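Local coordinates for protein putative branched-chain amino acid aminotransferase IlvE (Streptococcus mutans, PDB 4DQN) that probably transfers the amino group of leucine, isoleucine or valine to 2-oxoglutarate, using pyridoxal 5'-phosphate as its cofactor, at residues 158-163 with 292-297; 163-168 with 312-317; 229-234 with 285-290. One frame throughout, in Å; residues are numbered along the deposited sequence.

How the interactions relate
Interaction 3 pairs two strands of the mixed sheet, and strand 292-301 of interaction 1 extends that pairing: S294 N lies 2.8 Å from A286 O, a probable hydrogen bond. Interactions 1 and 2, with centres about 8 Å apart, use successive halves of the loop that joins strands 147-157 and 168-172 and share G163; F161 CE1 packs 3.3 Å from A166 N. P295 O and T168 N, 3.1 Å apart, make a probable hydrogen bond as this loop becomes a strand. Interaction 2 meets interaction 3 through V317 CG1 and I233 CG1, 3.6 Å apart. Interactions 1 and 2 lie away from K188, the predicted cofactor-bearing lysine, unmodified here; the N229 side chain of interaction 3 is about 9 Å from that of K188.

Interaction 1 of 3, residues 158-163 with 292-297; sequences GNYFKG and VISPIG
F161 meets strand 292-297 with the outer end of its ring, which reaches the backbone of I293 and S294 and the ring of P295. With CG anti to the carbonyl carbon (chi1 -78°), the ring starts out on the strand side of the loop. The I293 carbonyl comes to the ring edge, near the ring plane, with O only 3.1 Å from F161 CE2. S294 CA lies at the same edge, 4.2 Å from F161 CE2. F161 and P295 reach toward each other tip to tip, CZ against CD at 3.7 Å. Contact is thus mostly ring carbon against strand backbone. Y160 adds a lighter touch, its CE2 edge 4.3 Å from S294 OG, and its CD2 lies over one face of the F161 ring, offset toward the rim. N159 OD1 accepts a hydrogen bond from the F161 backbone N at 2.9 Å, with the donor above the carbonyl plane, closing a turn that includes Y160. L165, further along the loop, also packs on P295, while the I293 side chain leads away from the loop and packs on F231. An Asx turn in the loop between the protein's two sheets, packed by its phenylalanine against a strand of the second, is what this contact amounts to.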
ATOM      1  N   GLY A 158       5.614  23.313 -12.665  1.00 39.10           N
ATOM      2  CA  GLY A 158       5.101  24.644 -12.936  1.00 41.24           C
ATOM      3  C   GLY A 158       4.343  25.237 -11.767  1.00 45.41           C
ATOM      4  O   GLY A 158       4.056  24.534 -10.787  1.00 41.29           O
ATOM      5  N   ASN A 159       4.021  26.531 -11.882  1.00 51.78           N
ATOM      6  CA  ASN A 159       3.227  27.268 -10.891  1.00 52.21           C
ATOM      7  C   ASN A 159       1.893  26.589 -10.611  1.00 56.36           C
ATOM      8  O   ASN A 159       1.511  26.421  -9.449  1.00 64.88           O
ATOM      9  CB  ASN A 159       2.983  28.714 -11.375  1.00 55.52           C
ATOM     10  CG  ASN A 159       2.301  29.607 -10.320  1.00 56.63           C
ATOM     11  OD1 ASN A 159       1.452  29.158  -9.544  1.00 59.77           O
ATOM     12  ND2 ASN A 159       2.665  30.887 -10.312  1.00 55.40           N
ATOM     13  N   TYR A 160       1.200  26.222 -11.686  1.00 59.94           N
ATOM     14  CA  TYR A 160      -0.157  25.670 -11.637  1.00 62.04           C
ATOM     15  C   TYR A 160      -1.207  26.768 -11.434  1.00 61.76           C
ATOM     16  O   TYR A 160      -2.340  26.644 -11.898  1.00 67.06           O
ATOM     17  CB  TYR A 160      -0.287  24.520 -10.621  1.00 64.17           C
ATOM     18  CG  TYR A 160      -1.700  24.010 -10.405  1.00 72.79           C
ATOM     19  CD1 TYR A 160      -2.520  23.675 -11.486  1.00 65.40           C
ATOM     20  CD2 TYR A 160      -2.211  23.841  -9.116  1.00 67.89           C
ATOM     21  CE1 TYR A 160      -3.815  23.207 -11.292  1.00 65.26           C
ATOM     22  CE2 TYR A 160      -3.502  23.366  -8.914  1.00 69.69           C
ATOM     23  CZ  TYR A 160      -4.297  23.052 -10.003  1.00 66.71           C
ATOM     24  OH  TYR A 160      -5.573  22.581  -9.797  1.00 63.25           O
ATOM     25  N   PHE A 161      -0.825  27.850 -10.762  1.00 66.72           N
ATOM     26  CA  PHE A 161      -1.676  29.039 -10.705  1.00 64.50           C
ATOM     27  C   PHE A 161      -1.064  30.220 -11.458  1.00 67.05           C
ATOM     28  O   PHE A 161      -0.835  31.304 -10.901  1.00 65.53           O
ATOM     29  CB  PHE A 161      -2.080  29.390  -9.269  1.00 60.99           C
ATOM     30  CG  PHE A 161      -3.177  28.517  -8.741  1.00 57.27           C
ATOM     31  CD1 PHE A 161      -4.302  28.268  -9.516  1.00 54.36           C
ATOM     32  CD2 PHE A 161      -3.063  27.900  -7.506  1.00 54.98           C
ATOM     33  CE1 PHE A 161      -5.314  27.444  -9.058  1.00 56.13           C
ATOM     34  CE2 PHE A 161      -4.070  27.071  -7.035  1.00 52.79           C
ATOM     35  CZ  PHE A 161      -5.197  26.839  -7.811  1.00 52.73           C
ATOM     36  N   LYS A 162      -0.792  29.973 -12.738  1.00 68.94           N
ATOM     37  CA  LYS A 162      -0.508  31.039 -13.683  1.00 72.84           C
ATOM     38  C   LYS A 162      -1.851  31.518 -14.238  1.00 71.39           C
ATOM     39  O   LYS A 162      -2.540  30.799 -14.972  1.00 72.38           O
ATOM     40  CB  LYS A 162       0.437  30.564 -14.794  1.00 69.78           C
ATOM     41  CG  LYS A 162       0.926  31.693 -15.694  1.00 73.45           C
ATOM     42  CD  LYS A 162       1.032  33.010 -14.919  1.00 70.01           C
ATOM     43  CE  LYS A 162       1.101  34.205 -15.854  1.00 68.84           C
ATOM     44  NZ  LYS A 162       2.431  34.886 -15.782  1.00 69.50           N
ATOM     45  N   GLY A 163      -2.214  32.738 -13.864  1.00 69.34           N
ATOM     46  CA  GLY A 163      -3.549  33.255 -14.083  1.00 68.52           C
ATOM     47  C   GLY A 163      -4.131  33.643 -12.737  1.00 66.16           C
ATOM     48  O   GLY A 163      -5.259  34.130 -12.647  1.00 67.01           O
ATOM     49  N   VAL A 292       0.232  23.889  -2.925  1.00 37.56           N
ATOM     50  CA  VAL A 292       0.365  25.146  -2.174  1.00 33.54           C
ATOM     51  C   VAL A 292      -0.966  25.434  -1.487  1.00 34.10           C
ATOM     52  O   VAL A 292      -1.247  24.872  -0.426  1.00 30.52           O
ATOM     53  CB  VAL A 292       0.857  26.330  -3.019  1.00 40.06           C
ATOM     54  CG1 VAL A 292       1.229  27.472  -2.114  1.00 33.82           C
ATOM     55  CG2 VAL A 292       2.068  25.919  -3.853  1.00 40.67           C
ATOM     56  N   ILE A 293      -1.795  26.280  -2.088  1.00 29.72           N
ATOM     57  CA  ILE A 293      -3.207  26.313  -1.720  1.00 30.68           C
ATOM     58  C   ILE A 293      -4.064  26.123  -2.963  1.00 37.09           C
ATOM     59  O   ILE A 293      -3.873  26.820  -3.966  1.00 35.74           O
ATOM     60  CB  ILE A 293      -3.601  27.617  -0.995  1.00 36.37           C
ATOM     61  CG1 ILE A 293      -2.898  27.692   0.363  1.00 31.80           C
ATOM     62  CG2 ILE A 293      -5.129  27.698  -0.815  1.00 33.43           C
ATOM     63  CD1 ILE A 293      -3.032  29.032   1.084  1.00 36.05           C
ATOM     64  N   SER A 294      -4.981  25.154  -2.913  1.00 32.91           N
ATOM     65  CA  SER A 294      -5.988  25.006  -3.954  1.00 34.31           C
ATOM     66  C   SER A 294      -7.309  25.476  -3.371  1.00 35.82           C
ATOM     67  O   SER A 294      -7.914  24.760  -2.577  1.00 36.04           O
ATOM     68  CB  SER A 294      -6.120  23.544  -4.397  1.00 39.83           C
ATOM     69  OG  SER A 294      -4.881  23.032  -4.857  1.00 47.86           O
ATOM     70  N   PRO A 295      -7.754  26.683  -3.750  1.00 34.24           N
ATOM     71  CA  PRO A 295      -9.026  27.210  -3.235  1.00 35.77           C
ATOM     72  C   PRO A 295     -10.189  26.304  -3.624  1.00 36.17           C
ATOM     73  O   PRO A 295     -10.246  25.814  -4.763  1.00 36.12           O
ATOM     74  CB  PRO A 295      -9.163  28.563  -3.950  1.00 38.94           C
ATOM     75  CG  PRO A 295      -7.740  28.946  -4.339  1.00 40.69           C
ATOM     76  CD  PRO A 295      -7.097  27.620  -4.682  1.00 39.11           C
ATOM     77  N   ILE A 296     -11.098  26.055  -2.689  1.00 32.54           N
ATOM     78  CA  ILE A 296     -12.257  25.230  -3.008  1.00 34.95           C
ATOM     79  C   ILE A 296     -13.420  26.138  -3.379  1.00 34.22           C
ATOM     80  O   ILE A 296     -13.787  27.032  -2.611  1.00 38.33           O
ATOM     81  CB  ILE A 296     -12.631  24.284  -1.834  1.00 30.96           C
ATOM     82  CG1 ILE A 296     -11.534  23.230  -1.649  1.00 31.13           C
ATOM     83  CG2 ILE A 296     -13.982  23.620  -2.077  1.00 33.51           C
ATOM     84  CD1 ILE A 296     -11.599  22.468  -0.325  1.00 34.85           C
ATOM     85  N   GLY A 297     -13.968  25.936  -4.574  1.00 34.99           N
ATOM     86  CA  GLY A 297     -15.154  26.656  -4.992  1.00 32.00           C
ATOM     87  C   GLY A 297     -16.338  26.030  -4.287  1.00 35.03           C
ATOM     88  O   GLY A 297     -16.888  26.596  -3.338  1.00 34.84           O
TER

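Interaction 2 of 3, residues 163-168 with 312-317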
ATOM      1  N   GLY A 163      -2.214  32.738 -13.864  1.00 69.34           N
ATOM      2  CA  GLY A 163      -3.549  33.255 -14.083  1.00 68.52           C
ATOM      3  C   GLY A 163      -4.131  33.643 -12.737  1.00 66.16           C
ATOM      4  O   GLY A 163      -5.259  34.130 -12.647  1.00 67.01           O
ATOM      5  N   GLY A 164      -3.342  33.426 -11.685  1.00 65.21           N
ATOM      6  CA  GLY A 164      -3.775  33.692 -10.324  1.00 59.72           C
ATOM      7  C   GLY A 164      -4.425  32.472  -9.693  1.00 58.58           C
ATOM      8  O   GLY A 164      -4.682  31.474 -10.373  1.00 60.08           O
ATOM      9  N   LEU A 165      -4.680  32.550  -8.389  1.00 57.20           N
ATOM     10  CA  LEU A 165      -5.404  31.500  -7.675  1.00 53.37           C
ATOM     11  C   LEU A 165      -6.786  31.309  -8.289  1.00 50.83           C
ATOM     12  O   LEU A 165      -7.467  32.288  -8.612  1.00 49.69           O
ATOM     13  CB  LEU A 165      -5.557  31.868  -6.199  1.00 48.54           C
ATOM     14  CG  LEU A 165      -4.325  31.711  -5.315  1.00 43.49           C
ATOM     15  CD1 LEU A 165      -4.553  32.350  -3.954  1.00 43.03           C
ATOM     16  CD2 LEU A 165      -4.010  30.241  -5.160  1.00 49.03           C
ATOM     17  N   ALA A 166      -7.200  30.054  -8.446  1.00 48.01           N
ATOM     18  CA  ALA A 166      -8.516  29.762  -9.006  1.00 43.90           C
ATOM     19  C   ALA A 166      -9.187  28.597  -8.280  1.00 43.58           C
ATOM     20  O   ALA A 166      -8.540  27.586  -7.981  1.00 42.84           O
ATOM     21  CB  ALA A 166      -8.404  29.467 -10.489  1.00 42.26           C
ATOM     22  N   PRO A 167     -10.495  28.724  -8.016  1.00 39.35           N
ATOM     23  CA  PRO A 167     -11.208  27.688  -7.260  1.00 37.98           C
ATOM     24  C   PRO A 167     -11.498  26.483  -8.133  1.00 38.32           C
ATOM     25  O   PRO A 167     -11.652  26.643  -9.347  1.00 37.98           O
ATOM     26  CB  PRO A 167     -12.533  28.370  -6.874  1.00 39.73           C
ATOM     27  CG  PRO A 167     -12.393  29.818  -7.271  1.00 43.75           C
ATOM     28  CD  PRO A 167     -11.379  29.841  -8.382  1.00 42.29           C
ATOM     29  N   THR A 168     -11.547  25.296  -7.534  1.00 36.80           N
ATOM     30  CA  THR A 168     -12.044  24.109  -8.231  1.00 37.00           C
ATOM     31  C   THR A 168     -12.997  23.370  -7.303  1.00 34.20           C
ATOM     32  O   THR A 168     -13.041  23.646  -6.099  1.00 31.73           O
ATOM     33  CB  THR A 168     -10.913  23.143  -8.680  1.00 38.85           C
ATOM     34  OG1 THR A 168     -10.247  22.602  -7.531  1.00 43.42           O
ATOM     35  CG2 THR A 168      -9.906  23.847  -9.584  1.00 37.78           C
ATOM     36  N   THR A 312     -15.920  30.968  -8.814  1.00 40.92           N
ATOM     37  CA  THR A 312     -14.997  31.554  -9.781  1.00 43.25           C
ATOM     38  C   THR A 312     -13.908  32.427  -9.155  1.00 44.50           C
ATOM     39  O   THR A 312     -12.796  32.514  -9.678  1.00 48.51           O
ATOM     40  CB  THR A 312     -15.756  32.373 -10.840  1.00 44.94           C
ATOM     41  OG1 THR A 312     -14.811  32.992 -11.720  1.00 57.63           O
ATOM     42  CG2 THR A 312     -16.604  33.447 -10.182  1.00 44.82           C
ATOM     43  N   GLU A 313     -14.224  33.066  -8.038  1.00 43.61           N
ATOM     44  CA  GLU A 313     -13.264  33.936  -7.375  1.00 47.30           C
ATOM     45  C   GLU A 313     -12.753  33.325  -6.077  1.00 43.18           C
ATOM     46  O   GLU A 313     -13.377  32.431  -5.511  1.00 44.60           O
ATOM     47  CB  GLU A 313     -13.876  35.318  -7.144  1.00 49.91           C
ATOM     48  CG  GLU A 313     -13.832  36.182  -8.400  1.00 55.80           C
ATOM     49  CD  GLU A 313     -15.033  37.091  -8.536  1.00 66.12           C
ATOM     50  OE1 GLU A 313     -16.029  36.874  -7.810  1.00 66.31           O
ATOM     51  OE2 GLU A 313     -14.982  38.020  -9.376  1.00 71.28           O
ATOM     52  N   VAL A 314     -11.602  33.791  -5.617  1.00 39.55           N
ATOM     53  CA  VAL A 314     -11.031  33.249  -4.397  1.00 40.88           C
ATOM     54  C   VAL A 314     -11.062  34.278  -3.275  1.00 40.94           C
ATOM     55  O   VAL A 314     -10.849  35.474  -3.502  1.00 41.05           O
ATOM     56  CB  VAL A 314      -9.629  32.629  -4.648  1.00 43.36           C
ATOM     57  CG1 VAL A 314      -9.122  33.013  -6.017  1.00 47.81           C
ATOM     58  CG2 VAL A 314      -8.642  32.981  -3.553  1.00 38.31           C
ATOM     59  N   GLY A 315     -11.366  33.808  -2.069  1.00 37.35           N
ATOM     60  CA  GLY A 315     -11.544  34.682  -0.927  1.00 38.77           C
ATOM     61  C   GLY A 315     -10.297  35.437  -0.518  1.00 38.14           C
ATOM     62  O   GLY A 315      -9.174  34.995  -0.785  1.00 37.46           O
ATOM     63  N   PRO A 316     -10.495  36.584   0.144  1.00 40.18           N
ATOM     64  CA  PRO A 316      -9.439  37.482   0.614  1.00 36.24           C
ATOM     65  C   PRO A 316      -8.473  36.843   1.601  1.00 37.57           C
ATOM     66  O   PRO A 316      -7.275  37.128   1.520  1.00 35.55           O
ATOM     67  CB  PRO A 316     -10.225  38.607   1.315  1.00 37.31           C
ATOM     68  CG  PRO A 316     -11.606  38.042   1.555  1.00 38.65           C
ATOM     69  CD  PRO A 316     -11.834  37.154   0.371  1.00 36.37           C
ATOM     70  N   VAL A 317      -8.969  36.028   2.530  1.00 34.90           N
ATOM     71  CA  VAL A 317      -8.104  35.462   3.562  1.00 37.31           C
ATOM     72  C   VAL A 317      -7.208  34.398   2.935  1.00 35.35           C
ATOM     73  O   VAL A 317      -6.007  34.332   3.229  1.00 33.06           O
ATOM     74  CB  VAL A 317      -8.921  34.874   4.747  1.00 38.33           C
ATOM     75  CG1 VAL A 317      -7.998  34.193   5.766  1.00 36.78           C
ATOM     76  CG2 VAL A 317      -9.753  35.964   5.418  1.00 38.91           C
TER
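L165 and V314 cross at about a right angle, while the P167 ring sits against the backbone of T312 and E313. The contact has two parts, side chain on side chain and proline on backbone. In the first, V314 directs its two methyls at different parts of L165: CG1 lies 3.7 Å from L165 CB and CG2 lies 4.2 Å from L165 CD1. CG1 also approaches L165 O at 3.2 Å. That close approach is doubtful in detail, because V314 is modelled with CG1 almost eclipsing its backbone N (chi1 12°), a strained rotation. The L165 side chain also touches H319 and Y322 of helix 316-329. In the second part, the P167 ring meets two successive carbonyls with neighbouring carbons, CD at 3.3 Å from T312 O and CG at 3.3 Å from E313 O. CB of T312 and of E313 points away from the loop, so proline meets main chain here. S310 OG is hydrogen-bonded to the backbone N of both T312 and E313, just before V314. P316 opens the helix, and E283 OE2 accepts a hydrogen bond from V317 N. The contact therefore lays the inter-sheet loop, at the protein surface, against the turn that leads into the N-terminus of helix 316-329, with G315 at the N-cap position.

Interaction 3 of 3, residues 229-234 with 285-290; sequences NFFGIT and GACGTA
N229 to F231 run antiparallel to G285 to C287, with N229-C287 and F231-G285 as hydrogen-bonded pairs on either side of the non-hydrogen-bonded pair F230-A286. N229 N donates to C287 O at 3.0 Å, and C287 N returns the bond to N229 O at 2.9 Å. At the other end, F231 N to G285 O and G285 N to F231 O are both 3.0 Å. The two segments are twisted against each other, their N-to-C directions 134° apart. Between the bonded pairs, A286 CA makes a CA-H...O contact of 3.1 Å with N229 O. This pairing belongs to the mixed sheet of the class IV aminotransferase fold, where strand 281-288 lies between 228-234 and 292-301. On the face bearing N229, F231 and C287, the F231 ring folds back over G285: CG takes the crowded position between backbone N and carbonyl carbon (chi1 72°). G285, having no side chain, presents its CA to the ring face in a CH-pi contact, 4.1 Å from the F231 ring centroid and 28° off its normal, with G285 N over the ring centre. F231 also meets the ring of F239, nearly parallel to it. C287 SG packs 3.9 Å from N229 CB, and helix 251-262 covers C287 with T252, K253 and L256. The N229 amide is held beyond the pair, OD1 accepting from S250 N and ND2 donating to L248 O. On the reverse face, F230 and A286 both pack on V225 of strand 222-225.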
ATOM      1  N   ASN A 229      -4.327  18.530   2.716  1.00 33.05           N
ATOM      2  CA  ASN A 229      -5.133  18.834   3.911  1.00 30.95           C
ATOM      3  C   ASN A 229      -6.248  19.831   3.596  1.00 33.15           C
ATOM      4  O   ASN A 229      -6.111  20.632   2.678  1.00 37.04           O
ATOM      5  CB  ASN A 229      -4.260  19.406   5.032  1.00 33.12           C
ATOM      6  CG  ASN A 229      -3.416  18.347   5.731  1.00 37.70           C
ATOM      7  OD1 ASN A 229      -2.564  18.668   6.555  1.00 42.05           O
ATOM      8  ND2 ASN A 229      -3.636  17.088   5.394  1.00 37.90           N
ATOM      9  N   PHE A 230      -7.345  19.768   4.351  1.00 29.29           N
ATOM     10  CA  PHE A 230      -8.447  20.722   4.243  1.00 32.34           C
ATOM     11  C   PHE A 230      -8.219  21.826   5.275  1.00 30.40           C
ATOM     12  O   PHE A 230      -7.675  21.570   6.360  1.00 30.19           O
ATOM     13  CB  PHE A 230      -9.790  20.014   4.519  1.00 32.80           C
ATOM     14  CG  PHE A 230     -11.001  20.940   4.514  1.00 34.30           C
ATOM     15  CD1 PHE A 230     -11.417  21.594   5.681  1.00 31.57           C
ATOM     16  CD2 PHE A 230     -11.726  21.143   3.347  1.00 30.99           C
ATOM     17  CE1 PHE A 230     -12.530  22.440   5.672  1.00 34.07           C
ATOM     18  CE2 PHE A 230     -12.842  21.987   3.328  1.00 31.73           C
ATOM     19  CZ  PHE A 230     -13.248  22.630   4.489  1.00 30.48           C
ATOM     20  N   PHE A 231      -8.610  23.051   4.936  1.00 32.71           N
ATOM     21  CA  PHE A 231      -8.674  24.127   5.927  1.00 33.14           C
ATOM     22  C   PHE A 231      -9.912  24.973   5.650  1.00 33.64           C
ATOM     23  O   PHE A 231     -10.325  25.134   4.503  1.00 29.17           O
ATOM     24  CB  PHE A 231      -7.390  24.994   5.961  1.00 31.49           C
ATOM     25  CG  PHE A 231      -7.221  25.907   4.761  1.00 33.09           C
ATOM     26  CD1 PHE A 231      -6.494  25.488   3.650  1.00 31.24           C
ATOM     27  CD2 PHE A 231      -7.786  27.178   4.746  1.00 33.71           C
ATOM     28  CE1 PHE A 231      -6.338  26.318   2.546  1.00 33.07           C
ATOM     29  CE2 PHE A 231      -7.645  28.009   3.642  1.00 31.65           C
ATOM     30  CZ  PHE A 231      -6.919  27.581   2.541  1.00 31.81           C
ATOM     31  N   GLY A 232     -10.524  25.495   6.708  1.00 31.53           N
ATOM     32  CA  GLY A 232     -11.633  26.410   6.529  1.00 33.84           C
ATOM     33  C   GLY A 232     -11.391  27.707   7.275  1.00 32.32           C
ATOM     34  O   GLY A 232     -10.685  27.728   8.288  1.00 33.28           O
ATOM     35  N   ILE A 233     -11.967  28.793   6.767  1.00 36.64           N
ATOM     36  CA  ILE A 233     -11.918  30.076   7.459  1.00 38.17           C
ATOM     37  C   ILE A 233     -13.331  30.451   7.888  1.00 38.31           C
ATOM     38  O   ILE A 233     -14.237  30.490   7.057  1.00 38.51           O
ATOM     39  CB  ILE A 233     -11.329  31.192   6.567  1.00 38.92           C
ATOM     40  CG1 ILE A 233      -9.805  31.183   6.647  1.00 44.69           C
ATOM     41  CG2 ILE A 233     -11.742  32.553   7.061  1.00 42.31           C
ATOM     42  CD1 ILE A 233      -9.178  30.136   5.854  1.00 42.60           C
ATOM     43  N   THR A 234     -13.523  30.711   9.182  1.00 41.21           N
ATOM     44  CA  THR A 234     -14.841  31.104   9.699  1.00 42.92           C
ATOM     45  C   THR A 234     -15.071  32.606   9.555  1.00 45.42           C
ATOM     46  O   THR A 234     -14.127  33.355   9.297  1.00 40.94           O
ATOM     47  CB  THR A 234     -14.985  30.752  11.184  1.00 42.94           C
ATOM     48  OG1 THR A 234     -14.120  31.593  11.960  1.00 44.53           O
ATOM     49  CG2 THR A 234     -14.621  29.301  11.424  1.00 42.68           C
ATOM     50  N   GLY A 285     -10.150  25.689   1.510  1.00 31.26           N
ATOM     51  CA  GLY A 285      -9.205  25.244   0.506  1.00 32.35           C
ATOM     52  C   GLY A 285      -8.487  23.963   0.876  1.00 29.76           C
ATOM     53  O   GLY A 285      -8.703  23.387   1.947  1.00 30.97           O
ATOM     54  N   ALA A 286      -7.630  23.517  -0.031  1.00 30.71           N
ATOM     55  CA  ALA A 286      -6.751  22.388   0.214  1.00 31.20           C
ATOM     56  C   ALA A 286      -5.334  22.927   0.252  1.00 31.77           C
ATOM     57  O   ALA A 286      -5.013  23.880  -0.461  1.00 36.19           O
ATOM     58  CB  ALA A 286      -6.897  21.356  -0.908  1.00 32.34           C
ATOM     59  N   CYS A 287      -4.474  22.335   1.073  1.00 31.24           N
ATOM     60  CA  CYS A 287      -3.089  22.792   1.119  1.00 31.00           C
ATOM     61  C   CYS A 287      -2.107  21.627   1.092  1.00 34.11           C
ATOM     62  O   CYS A 287      -2.387  20.554   1.627  1.00 33.56           O
ATOM     63  CB  CYS A 287      -2.845  23.696   2.327  1.00 29.05           C
ATOM     64  SG  CYS A 287      -3.053  22.906   3.938  1.00 31.08           S
ATOM     65  N   GLY A 288      -0.968  21.833   0.440  1.00 33.13           N
ATOM     66  CA  GLY A 288       0.055  20.804   0.336  1.00 36.38           C
ATOM     67  C   GLY A 288       1.227  21.332  -0.473  1.00 35.70           C
ATOM     68  O   GLY A 288       1.129  22.409  -1.065  1.00 32.03           O
ATOM     69  N   THR A 289       2.328  20.586  -0.505  1.00 35.91           N
ATOM     70  CA  THR A 289       3.530  21.003  -1.235  1.00 34.12           C
ATOM     71  C   THR A 289       3.276  21.268  -2.717  1.00 35.11           C
ATOM     72  O   THR A 289       3.625  22.332  -3.250  1.00 32.48           O
ATOM     73  CB  THR A 289       4.639  19.957  -1.110  1.00 31.98           C
ATOM     74  OG1 THR A 289       5.043  19.855   0.266  1.00 32.24           O
ATOM     75  CG2 THR A 289       5.836  20.346  -1.980  1.00 30.04           C
ATOM     76  N   ALA A 290       2.657  20.304  -3.383  1.00 35.56           N
ATOM     77  CA  ALA A 290       2.405  20.425  -4.813  1.00 34.22           C
ATOM     78  C   ALA A 290       1.316  21.458  -5.068  1.00 37.28           C
ATOM     79  O   ALA A 290       1.412  22.292  -5.974  1.00 40.51           O
ATOM     80  CB  ALA A 290       2.004  19.066  -5.393  1.00 37.89           C
TER